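Local atomic coordinates of cellulase (Bacillus sp. BG-CS10, PDB entry 5E09), a protein that probably hydrolyses internal beta-1,4-glucosidic bonds of cellulose, using a family 5 glycoside hydrolase barrel joined to carbohydrate-binding modules. Residues S146-R151 and T222-G227. Sequence-based numbering, arbitrary orientation.
Sequences SVNEPR and TVHYYG
Glu149 meets His224 at the C-terminal mouth of an eight-stranded parallel TIM barrel, where the loop after strand 142-145 faces strand 219-225. Asn148, Glu149 and Pro150 form the Asn-Glu-Pro sequence typical of family 5 glycoside hydrolases, whose glutamate usually serves as the acid/base; Glu271, touching all three contact side chains from strand 267-272, fits the position of the family's nucleophile. Glutamate suits this position because its chain, extended beyond CG (chi2 -167°), reaches the imidazole; histidine suits the other side by offering an N-H at its ring edge. His224 ND1 donates to Glu149 OE2 at 2.9 Å, almost straight (167°) and in the ring plane, and the oxygen accepts through its anti lone pair. Carboxylate and ring are nevertheless steeply inclined to each other. Cutting Glu149 back to an alanine would probably leave His224 ND1 without its mate and the imidazole less firmly fixed in rotation. Asn148 swings its amide toward the same ring edge, CG lying anti to the backbone N (chi1 -179°). Its carbonyl oxygen suits this place because it accepts a hydrogen bond from Arg59 NH2 while facing a ring carbon probably polarised by its two nitrogen neighbours: Asn148 OD1 lies 3.0 Å from His224 CE1, close to the imidazole plane.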
ATOM      1  N   SER A 146       1.566  21.507   0.473  1.00 35.27           N
ATOM      2  CA  SER A 146       2.330  22.274  -0.510  1.00 41.78           C
ATOM      3  C   SER A 146       2.598  21.535  -1.811  1.00 34.19           C
ATOM      4  O   SER A 146       2.348  22.070  -2.890  1.00 45.77           O
ATOM      5  CB  SER A 146       3.660  22.706   0.097  1.00 39.71           C
ATOM      6  OG  SER A 146       4.412  21.569   0.472  1.00 40.46           O
ATOM      7  N   VAL A 147       3.116  20.316  -1.704  1.00 35.08           N
ATOM      8  CA  VAL A 147       3.503  19.527  -2.871  1.00 35.59           C
ATOM      9  C   VAL A 147       3.666  18.061  -2.479  1.00 42.23           C
ATOM     10  O   VAL A 147       4.194  17.753  -1.409  1.00 40.64           O
ATOM     11  CB  VAL A 147       4.818  20.056  -3.491  1.00 40.85           C
ATOM     12  CG1 VAL A 147       5.846  20.348  -2.395  1.00 33.61           C
ATOM     13  CG2 VAL A 147       5.380  19.078  -4.523  1.00 35.48           C
ATOM     14  N   ASN A 148       3.196  17.154  -3.327  1.00 36.51           N
ATOM     15  CA  ASN A 148       3.346  15.736  -3.037  1.00 33.04           C
ATOM     16  C   ASN A 148       4.743  15.244  -3.351  1.00 34.33           C
ATOM     17  O   ASN A 148       5.263  15.526  -4.424  1.00 39.64           O
ATOM     18  CB  ASN A 148       2.334  14.911  -3.824  1.00 34.19           C
ATOM     19  CG  ASN A 148       2.448  13.432  -3.529  1.00 43.83           C
ATOM     20  OD1 ASN A 148       2.081  12.981  -2.446  1.00 44.63           O
ATOM     21  ND2 ASN A 148       2.973  12.668  -4.485  1.00 35.29           N
ATOM     22  N   GLU A 149       5.331  14.506  -2.411  1.00 33.01           N
ATOM     23  CA  GLU A 149       6.620  13.824  -2.597  1.00 48.91           C
ATOM     24  C   GLU A 149       7.661  14.636  -3.370  1.00 37.66           C
ATOM     25  O   GLU A 149       8.059  14.248  -4.466  1.00 45.44           O
ATOM     26  CB  GLU A 149       6.396  12.474  -3.298  1.00 35.53           C
ATOM     27  CG  GLU A 149       5.502  11.528  -2.494  1.00 51.42           C
ATOM     28  CD  GLU A 149       5.507  10.088  -3.003  1.00 63.56           C
ATOM     29  OE1 GLU A 149       6.099   9.831  -4.075  1.00 59.39           O
ATOM     30  OE2 GLU A 149       4.924   9.213  -2.319  1.00 47.21           O
ATOM     31  N   PRO A 150       8.107  15.765  -2.796  1.00 42.54           N
ATOM     32  CA  PRO A 150       9.057  16.650  -3.479  1.00 39.13           C
ATOM     33  C   PRO A 150      10.375  15.957  -3.805  1.00 42.49           C
ATOM     34  O   PRO A 150      10.987  15.348  -2.931  1.00 35.00           O
ATOM     35  CB  PRO A 150       9.285  17.778  -2.466  1.00 37.80           C
ATOM     36  CG  PRO A 150       8.159  17.682  -1.501  1.00 48.47           C
ATOM     37  CD  PRO A 150       7.805  16.233  -1.434  1.00 39.54           C
ATOM     38  N   ARG A 151      10.797  16.052  -5.059  1.00 42.65           N
ATOM     39  CA  ARG A 151      12.081  15.515  -5.486  1.00 40.65           C
ATOM     40  C   ARG A 151      12.677  16.489  -6.497  1.00 41.87           C
ATOM     41  O   ARG A 151      11.943  17.210  -7.165  1.00 44.66           O
ATOM     42  CB  ARG A 151      11.909  14.114  -6.084  1.00 47.63           C
ATOM     43  CG  ARG A 151      13.184  13.288  -6.185  1.00 69.13           C
ATOM     44  CD  ARG A 151      12.935  11.983  -6.942  1.00 71.68           C
ATOM     45  NE  ARG A 151      11.510  11.709  -7.074  1.00 71.72           N
ATOM     46  CZ  ARG A 151      10.877  11.599  -8.236  1.00 86.26           C
ATOM     47  NH1 ARG A 151      11.546  11.710  -9.377  1.00 81.24           N
ATOM     48  NH2 ARG A 151       9.574  11.359  -8.252  1.00 87.31           N
ATOM     49  N   THR A 222       3.885  15.929   7.214  1.00 37.00           N
ATOM     50  CA  THR A 222       3.390  14.730   6.562  1.00 30.48           C
ATOM     51  C   THR A 222       4.490  13.848   5.992  1.00 44.10           C
ATOM     52  O   THR A 222       5.481  14.331   5.436  1.00 35.58           O
ATOM     53  CB  THR A 222       2.401  15.051   5.431  1.00 36.76           C
ATOM     54  OG1 THR A 222       1.928  13.823   4.866  1.00 41.81           O
ATOM     55  CG2 THR A 222       3.049  15.892   4.334  1.00 38.59           C
ATOM     56  N   VAL A 223       4.306  12.541   6.145  1.00 40.31           N
ATOM     57  CA  VAL A 223       5.226  11.590   5.533  1.00 34.91           C
ATOM     58  C   VAL A 223       4.432  10.463   4.889  1.00 41.49           C
ATOM     59  O   VAL A 223       3.221  10.342   5.106  1.00 38.90           O
ATOM     60  CB  VAL A 223       6.237  11.012   6.550  1.00 34.90           C
ATOM     61  CG1 VAL A 223       7.249  12.075   6.954  1.00 39.84           C
ATOM     62  CG2 VAL A 223       5.529  10.454   7.775  1.00 24.89           C
ATOM     63  N   HIS A 224       5.118   9.659   4.084  1.00 36.33           N
ATOM     64  CA  HIS A 224       4.510   8.525   3.402  1.00 37.62           C
ATOM     65  C   HIS A 224       5.238   7.250   3.796  1.00 38.67           C
ATOM     66  O   HIS A 224       6.412   7.293   4.151  1.00 41.88           O
ATOM     67  CB  HIS A 224       4.553   8.703   1.882  1.00 33.89           C
ATOM     68  CG  HIS A 224       3.666   9.795   1.376  1.00 39.78           C
ATOM     69  ND1 HIS A 224       3.622  10.163   0.044  1.00 39.40           N
ATOM     70  CD2 HIS A 224       2.788  10.603   2.014  1.00 37.12           C
ATOM     71  CE1 HIS A 224       2.761  11.147  -0.109  1.00 33.66           C
ATOM     72  NE2 HIS A 224       2.239  11.437   1.069  1.00 36.13           N
ATOM     73  N   TYR A 225       4.549   6.116   3.726  1.00 39.95           N
ATOM     74  CA  TYR A 225       5.163   4.845   4.094  1.00 36.37           C
ATOM     75  C   TYR A 225       4.532   3.673   3.349  1.00 36.38           C
ATOM     76  O   TYR A 225       3.319   3.516   3.339  1.00 38.30           O
ATOM     77  CB  TYR A 225       5.055   4.619   5.601  1.00 29.75           C
ATOM     78  CG  TYR A 225       5.858   3.434   6.069  1.00 36.74           C
ATOM     79  CD1 TYR A 225       7.239   3.523   6.197  1.00 31.54           C
ATOM     80  CD2 TYR A 225       5.244   2.224   6.368  1.00 27.46           C
ATOM     81  CE1 TYR A 225       7.985   2.448   6.617  1.00 39.83           C
ATOM     82  CE2 TYR A 225       5.984   1.138   6.790  1.00 30.77           C
ATOM     83  CZ  TYR A 225       7.355   1.258   6.916  1.00 40.47           C
ATOM     84  OH  TYR A 225       8.103   0.186   7.338  1.00 39.57           O
ATOM     85  N   TYR A 226       5.366   2.842   2.738  1.00 44.29           N
ATOM     86  CA  TYR A 226       4.866   1.757   1.901  1.00 37.94           C
ATOM     87  C   TYR A 226       5.503   0.426   2.253  1.00 32.73           C
ATOM     88  O   TYR A 226       5.448  -0.522   1.475  1.00 42.87           O
ATOM     89  CB  TYR A 226       5.095   2.079   0.426  1.00 37.37           C
ATOM     90  CG  TYR A 226       4.074   3.046  -0.113  1.00 52.11           C
ATOM     91  CD1 TYR A 226       2.853   2.588  -0.600  1.00 50.91           C
ATOM     92  CD2 TYR A 226       4.315   4.416  -0.115  1.00 37.85           C
ATOM     93  CE1 TYR A 226       1.900   3.467  -1.084  1.00 54.61           C
ATOM     94  CE2 TYR A 226       3.366   5.304  -0.596  1.00 46.72           C
ATOM     95  CZ  TYR A 226       2.160   4.823  -1.080  1.00 45.12           C
ATOM     96  OH  TYR A 226       1.212   5.695  -1.568  1.00 55.48           O
ATOM     97  N   GLY A 227       6.113   0.372   3.430  1.00 42.00           N
ATOM     98  CA  GLY A 227       6.638  -0.864   3.966  1.00 33.58           C
ATOM     99  C   GLY A 227       8.076  -1.125   3.581  1.00 51.82           C
ATOM    100  O   GLY A 227       8.546  -0.677   2.532  1.00 42.98           O
TER